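PDB 6XPJ: ethanolamine utilization protein EutS from Streptococcus intermedius SK54 = ATCC 27335, which forms hexameric shell tiles of the choline-degrading bacterial microcompartment, a minor component built on a circularly permuted BMC domain. Local coordinates for the interface of chains A and B. Residues are numbered along the deposited sequence; one frame, centred on the assembly and turned at random. Chains: chain A/B, Ethanolamine utilization protein EutS.

Contact 1: the interface of chains A and B. Residues chain A 9-12; chain B 11-14.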
ATOM      1  N   ILE A   9      -4.828 -15.515  19.902  1.00 51.67           N
ATOM      2  CA  ILE A   9      -4.370 -15.352  18.480  1.00 47.54           C
ATOM      3  C   ILE A   9      -2.853 -15.121  18.480  1.00 40.79           C
ATOM      4  O   ILE A   9      -2.396 -14.176  19.154  1.00 51.73           O
ATOM      5  CB  ILE A   9      -5.138 -14.209  17.782  1.00 49.45           C
ATOM      6  CG1 ILE A   9      -6.609 -14.573  17.556  1.00 50.06           C
ATOM      7  CG2 ILE A   9      -4.458 -13.805  16.482  1.00 45.75           C
ATOM      8  CD1 ILE A   9      -7.524 -13.378  17.424  1.00 54.77           C
ATOM      9  N   ASP A  10      -2.097 -15.950  17.755  1.00 34.98           N
ATOM     10  CA  ASP A  10      -0.615 -15.897  17.794  1.00 33.48           C
ATOM     11  C   ASP A  10      -0.146 -14.766  16.880  1.00 26.41           C
ATOM     12  O   ASP A  10      -0.964 -14.178  16.166  1.00 28.96           O
ATOM     13  CB  ASP A  10       0.087 -17.223  17.484  1.00 40.40           C
ATOM     14  CG  ASP A  10      -0.737 -18.266  16.765  1.00 53.12           C
ATOM     15  OD1 ASP A  10      -1.278 -17.932  15.697  1.00 60.14           O
ATOM     16  OD2 ASP A  10      -0.819 -19.405  17.284  1.00 54.97           O
ATOM     17  N   ARG A  11       1.118 -14.427  17.017  1.00 24.85           N
ATOM     18  CA  ARG A  11       1.789 -13.326  16.288  1.00 22.63           C
ATOM     19  C   ARG A  11       3.038 -13.915  15.632  1.00 23.95           C
ATOM     20  O   ARG A  11       3.770 -14.688  16.276  1.00 26.25           O
ATOM     21  CB  ARG A  11       2.059 -12.198  17.290  1.00 24.63           C
ATOM     22  CG  ARG A  11       2.874 -11.032  16.770  1.00 25.83           C
ATOM     23  CD  ARG A  11       3.188 -10.089  17.929  1.00 25.71           C
ATOM     24  NE  ARG A  11       2.000  -9.415  18.436  1.00 27.30           N
ATOM     25  CZ  ARG A  11       1.598  -8.171  18.121  1.00 25.63           C
ATOM     26  NH1 ARG A  11       2.318  -7.430  17.311  1.00 23.69           N
ATOM     27  NH2 ARG A  11       0.487  -7.673  18.663  1.00 25.68           N
ATOM     28  N   ILE A  12       3.253 -13.584  14.377  1.00 21.30           N
ATOM     29  CA  ILE A  12       4.486 -13.956  13.628  1.00 22.51           C
ATOM     30  C   ILE A  12       4.994 -12.706  12.925  1.00 22.00           C
ATOM     31  O   ILE A  12       4.178 -11.864  12.546  1.00 24.85           O
ATOM     32  CB  ILE A  12       4.226 -15.115  12.643  1.00 27.31           C
ATOM     33  CG1 ILE A  12       5.529 -15.665  12.054  1.00 31.27           C
ATOM     34  CG2 ILE A  12       3.274 -14.721  11.552  1.00 26.78           C
ATOM     35  CD1 ILE A  12       5.410 -17.089  11.534  1.00 35.55           C
TER
ATOM     36  N   ARG B  11      -6.994 -17.272  12.339  1.00 23.88           N
ATOM     37  CA  ARG B  11      -6.625 -15.836  12.342  1.00 23.24           C
ATOM     38  C   ARG B  11      -5.259 -15.727  13.006  1.00 23.03           C
ATOM     39  O   ARG B  11      -5.075 -16.317  14.077  1.00 24.27           O
ATOM     40  CB  ARG B  11      -7.740 -15.069  13.060  1.00 23.85           C
ATOM     41  CG  ARG B  11      -7.431 -13.598  13.330  1.00 25.98           C
ATOM     42  CD  ARG B  11      -8.553 -12.893  14.070  1.00 26.40           C
ATOM     43  NE  ARG B  11      -9.781 -12.753  13.299  1.00 26.64           N
ATOM     44  CZ  ARG B  11     -10.195 -11.648  12.664  1.00 23.43           C
ATOM     45  NH1 ARG B  11      -9.506 -10.522  12.706  1.00 23.00           N
ATOM     46  NH2 ARG B  11     -11.320 -11.686  11.968  1.00 24.68           N
ATOM     47  N   ILE B  12      -4.340 -14.961  12.421  1.00 20.94           N
ATOM     48  CA  ILE B  12      -3.011 -14.702  13.036  1.00 21.49           C
ATOM     49  C   ILE B  12      -2.731 -13.207  12.935  1.00 23.02           C
ATOM     50  O   ILE B  12      -3.285 -12.525  12.036  1.00 25.20           O
ATOM     51  CB  ILE B  12      -1.929 -15.562  12.359  1.00 25.46           C
ATOM     52  CG1 ILE B  12      -0.580 -15.502  13.085  1.00 31.43           C
ATOM     53  CG2 ILE B  12      -1.782 -15.222  10.905  1.00 25.53           C
ATOM     54  CD1 ILE B  12       0.421 -16.558  12.643  1.00 37.07           C
ATOM     55  N   ILE B  13      -1.907 -12.702  13.821  1.00 19.41           N
ATOM     56  CA  ILE B  13      -1.333 -11.346  13.697  1.00 19.24           C
ATOM     57  C   ILE B  13      -0.020 -11.462  12.947  1.00 19.43           C
ATOM     58  O   ILE B  13       0.827 -12.252  13.367  1.00 20.72           O
ATOM     59  CB  ILE B  13      -1.122 -10.665  15.065  1.00 19.60           C
ATOM     60  CG1 ILE B  13      -2.447 -10.465  15.790  1.00 24.08           C
ATOM     61  CG2 ILE B  13      -0.404  -9.336  14.897  1.00 21.56           C
ATOM     62  CD1 ILE B  13      -2.284 -10.171  17.274  1.00 26.27           C
ATOM     63  N   GLN B  14       0.098 -10.671  11.899  1.00 20.14           N
ATOM     64  CA  GLN B  14       1.271 -10.550  10.984  0.50 20.39           C
ATOM     65  C   GLN B  14       1.983  -9.231  11.315  1.00 20.25           C
ATOM     66  O   GLN B  14       1.406  -8.218  10.936  1.00 18.09           O
ATOM     67  CB  GLN B  14       0.714 -10.575   9.547  0.50 23.35           C
ATOM     68  CG  GLN B  14       1.662 -10.097   8.461  0.50 25.16           C
ATOM     69  CD  GLN B  14       0.990  -9.057   7.594  0.50 28.96           C
ATOM     70  OE1 GLN B  14       0.241  -9.354   6.668  0.50 32.57           O
ATOM     71  NE2 GLN B  14       1.227  -7.810   7.935  0.50 24.72           N
TER
HETATM   72  O   HOH W   1      -3.750 -17.628  15.947  1.00 38.70           O
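A:Arg11 and B:Ile13 face each other where the N-terminal strands of two neighbouring subunits, A 11-18 and B 10-18, run parallel, with A:Arg11 paired to B:Ile13 and A:Ile12 to B:Gln14. In this family such strands, one from each subunit, build the six-stranded barrel that protrudes from one side of the hexamer, and this patch is one seam of it near the N-terminal end. The guanidinium of A:Arg11 turns one face to B:Ile13: methyl CG2 stands over its centre, 4.0 Å above the plane. Two torsions put it there, CG anti to the backbone N (chi1 174°) and a bend at chi3 of -68° that folds the tip back over the isoleucine. Their side chains cross obliquely, and B:Ile13 CD1 also reaches the NH2 side of the group. On the same side of the seam A:Ile9 directs its CG2 methyl towards B:Ile13 CG1, while its CD1 packs 3.5 Å from CD of B:Arg11, touching the aliphatic stem of that arginine. The opposite side carries an isoleucine pair from the same sequence position: CD1 of B:Ile12 lies 3.6 Å from CG2 of A:Ile12, because B:Ile12 holds CG1 anti to its backbone N (chi1 -171°) and extends its ethyl arm across the seam. B:Ile13 bonds to both sides of A:Arg11 on the neighbouring chain: its N donates to A:Asp10 O, just before the A strand, at 2.9 Å, and its O accepts from A:Ile12 N at 2.9 Å. Beyond this pairing a water continues the polar contact, although the order of A:Asp10 is poor and its carboxylate position therefore uncertain. That water lies 3.0 Å from A:Asp10 N and 2.6 Å from the backbone O of B:Arg11.

Contact 2: the interface of chains A and B. Residues chain A 59, 62-63, 66-67; chain B 28, 30-32, 35.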
ATOM      1  N   ILE A  59       7.110  -3.083 -17.743  1.00 16.23           N
ATOM      2  CA  ILE A  59       7.842  -2.591 -18.938  1.00 17.31           C
ATOM      3  C   ILE A  59       8.307  -3.794 -19.782  1.00 16.45           C
ATOM      4  O   ILE A  59       8.357  -3.670 -21.023  1.00 17.71           O
ATOM      5  CB  ILE A  59       8.996  -1.645 -18.548  1.00 19.76           C
ATOM      6  CG1 ILE A  59       9.481  -0.850 -19.760  1.00 23.01           C
ATOM      7  CG2 ILE A  59      10.140  -2.360 -17.875  1.00 21.23           C
ATOM      8  CD1 ILE A  59       8.432   0.020 -20.392  1.00 30.40           C
ATOM      9  N   ALA A  62       5.186  -5.069 -21.688  1.00 16.96           N
ATOM     10  CA  ALA A  62       4.834  -4.095 -22.740  1.00 17.16           C
ATOM     11  C   ALA A  62       5.770  -4.288 -23.936  1.00 17.59           C
ATOM     12  O   ALA A  62       5.303  -4.296 -25.084  1.00 18.00           O
ATOM     13  CB  ALA A  62       4.946  -2.693 -22.208  1.00 17.82           C
ATOM     14  N   ASP A  63       7.058  -4.482 -23.678  1.00 16.90           N
ATOM     15  CA  ASP A  63       8.068  -4.676 -24.743  1.00 18.40           C
ATOM     16  C   ASP A  63       7.739  -5.954 -25.520  1.00 19.67           C
ATOM     17  O   ASP A  63       7.745  -5.945 -26.761  1.00 19.71           O
ATOM     18  CB  ASP A  63       9.454  -4.733 -24.139  1.00 18.80           C
ATOM     19  CG  ASP A  63      10.510  -4.932 -25.196  1.00 23.05           C
ATOM     20  OD1 ASP A  63      10.821  -3.932 -25.873  1.00 24.53           O
ATOM     21  OD2 ASP A  63      10.983  -6.064 -25.322  1.00 22.70           O
ATOM     22  N   GLY A  66       4.460  -5.451 -27.692  1.00 20.66           N
ATOM     23  CA  GLY A  66       4.721  -4.610 -28.887  1.00 23.98           C
ATOM     24  C   GLY A  66       5.554  -5.344 -29.927  1.00 24.14           C
ATOM     25  O   GLY A  66       5.301  -5.158 -31.147  1.00 27.94           O
ATOM     26  N   ALA A  67       6.494  -6.187 -29.523  1.00 24.20           N
ATOM     27  CA  ALA A  67       7.378  -6.931 -30.460  1.00 25.39           C
ATOM     28  C   ALA A  67       6.667  -8.170 -31.037  1.00 28.71           C
ATOM     29  O   ALA A  67       7.083  -8.677 -32.114  1.00 28.36           O
ATOM     30  CB  ALA A  67       8.645  -7.340 -29.771  1.00 27.03           C
TER
ATOM     31  N   ILE B  28      16.480  -5.597 -20.974  1.00 16.24           N
ATOM     32  CA  ILE B  28      15.777  -5.587 -22.282  1.00 16.02           C
ATOM     33  C   ILE B  28      16.845  -5.189 -23.295  1.00 15.97           C
ATOM     34  O   ILE B  28      17.305  -4.026 -23.272  1.00 16.95           O
ATOM     35  CB  ILE B  28      14.567  -4.643 -22.302  1.00 16.67           C
ATOM     36  CG1 ILE B  28      13.606  -4.934 -21.152  1.00 16.77           C
ATOM     37  CG2 ILE B  28      13.886  -4.739 -23.664  1.00 17.75           C
ATOM     38  CD1 ILE B  28      12.474  -3.954 -21.033  1.00 18.87           C
ATOM     39  N   ALA B  30      17.078  -4.893 -26.649  1.00 19.84           N
ATOM     40  CA  ALA B  30      16.742  -4.013 -27.783  1.00 21.43           C
ATOM     41  C   ALA B  30      15.283  -3.596 -27.654  1.00 20.51           C
ATOM     42  O   ALA B  30      14.407  -4.103 -28.345  1.00 21.24           O
ATOM     43  CB  ALA B  30      17.023  -4.718 -29.092  1.00 23.57           C
ATOM     44  N   PRO B  31      14.983  -2.645 -26.749  1.00 19.25           N
ATOM     45  CA  PRO B  31      13.612  -2.217 -26.526  1.00 19.93           C
ATOM     46  C   PRO B  31      12.926  -1.754 -27.822  1.00 19.77           C
ATOM     47  O   PRO B  31      13.539  -1.107 -28.676  1.00 21.59           O
ATOM     48  CB  PRO B  31      13.722  -1.047 -25.545  1.00 21.92           C
ATOM     49  CG  PRO B  31      15.042  -1.286 -24.843  1.00 21.64           C
ATOM     50  CD  PRO B  31      15.933  -1.932 -25.880  1.00 20.45           C
ATOM     51  N   ILE B  32      11.628  -1.995 -27.875  1.00 21.21           N
ATOM     52  CA  ILE B  32      10.780  -1.378 -28.922  1.00 22.27           C
ATOM     53  C   ILE B  32      10.670   0.128 -28.621  1.00 21.60           C
ATOM     54  O   ILE B  32      10.854   0.550 -27.463  1.00 22.02           O
ATOM     55  CB  ILE B  32       9.412  -2.077 -28.981  1.00 22.39           C
ATOM     56  CG1 ILE B  32       8.596  -1.806 -27.716  1.00 22.19           C
ATOM     57  CG2 ILE B  32       9.560  -3.570 -29.250  1.00 24.41           C
ATOM     58  CD1 ILE B  32       7.216  -2.381 -27.736  1.00 22.08           C
ATOM     59  N   VAL B  35       8.730   1.541 -25.512  1.00 26.95           N
ATOM     60  CA  VAL B  35       9.370   1.367 -24.181  1.00 28.31           C
ATOM     61  C   VAL B  35      10.340   2.530 -23.938  1.00 25.38           C
ATOM     62  O   VAL B  35      10.429   3.071 -22.802  1.00 27.24           O
ATOM     63  CB  VAL B  35      10.045  -0.018 -24.089  1.00 31.99           C
ATOM     64  CG1 VAL B  35      11.058  -0.094 -22.965  1.00 34.87           C
ATOM     65  CG2 VAL B  35       8.981  -1.092 -23.953  1.00 34.42           C
TER
HETATM   66  O   HOH W   2      12.595  -5.980 -27.594  1.00 25.55           O
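Helix 58-68 of chain A lies against the end of strand 21-28, the loop after it and the start of helix 33-39 of chain B, a lateral seam between neighbouring BMC-fold subunits of the hexamer. A:Asp63 extends from its helix with CG anti to the backbone N (chi1 180°), which carries the carboxylate across to the B loop. Its OD1 accepts a hydrogen bond from B:Ile32 N at 2.9 Å, met nearly along the C-O axis and almost straight, 167° at the hydrogen. The other oxygen, OD2, is 2.8 Å from a water that also contacts B:Ala30 O, so each carboxylate oxygen has a polar partner and rotation of the group is restrained. Apolar groups flank it: B:Ile28 CG2 lies 3.7 Å from A:Asp63 CG, the two side chains passing in opposite directions, while B:Val35 CG2 touches CB. B:Ile32 places CG1 between its backbone N and carbonyl carbon (chi1 68°), and the extended arm brings CD1 to 3.5 Å from A:Gly66 CA, where the helix presents no side chain. Its CG2 meets CB of A:Ala67, an engineered residue. One turn before A:Asp63 on the A helix, A:Ile59 meets the isopropyl group of B:Val35, with its CG1 3.7 Å from B:Val35 CG1 and its CD1 near both methyls.

Contact 1 and contact 2 belong to the same A-B interface, yet their C-alpha centres are about 43 Å apart and they share no residue. In chain B they lie on successive elements: strand 10-18 serves contact 1, and strand 21-28 with the following loop and helix 33-39 serves contact 2. Chain A instead contributes its N-terminal segment and the distant helix 58-68. Neighbouring subunits are thus joined both at the protruding barrel and between their domains. Because the A-B interface as a whole is not an exact two-fold, each chain presents different surfaces to the other, an arrangement that suits closure of the six-membered ring.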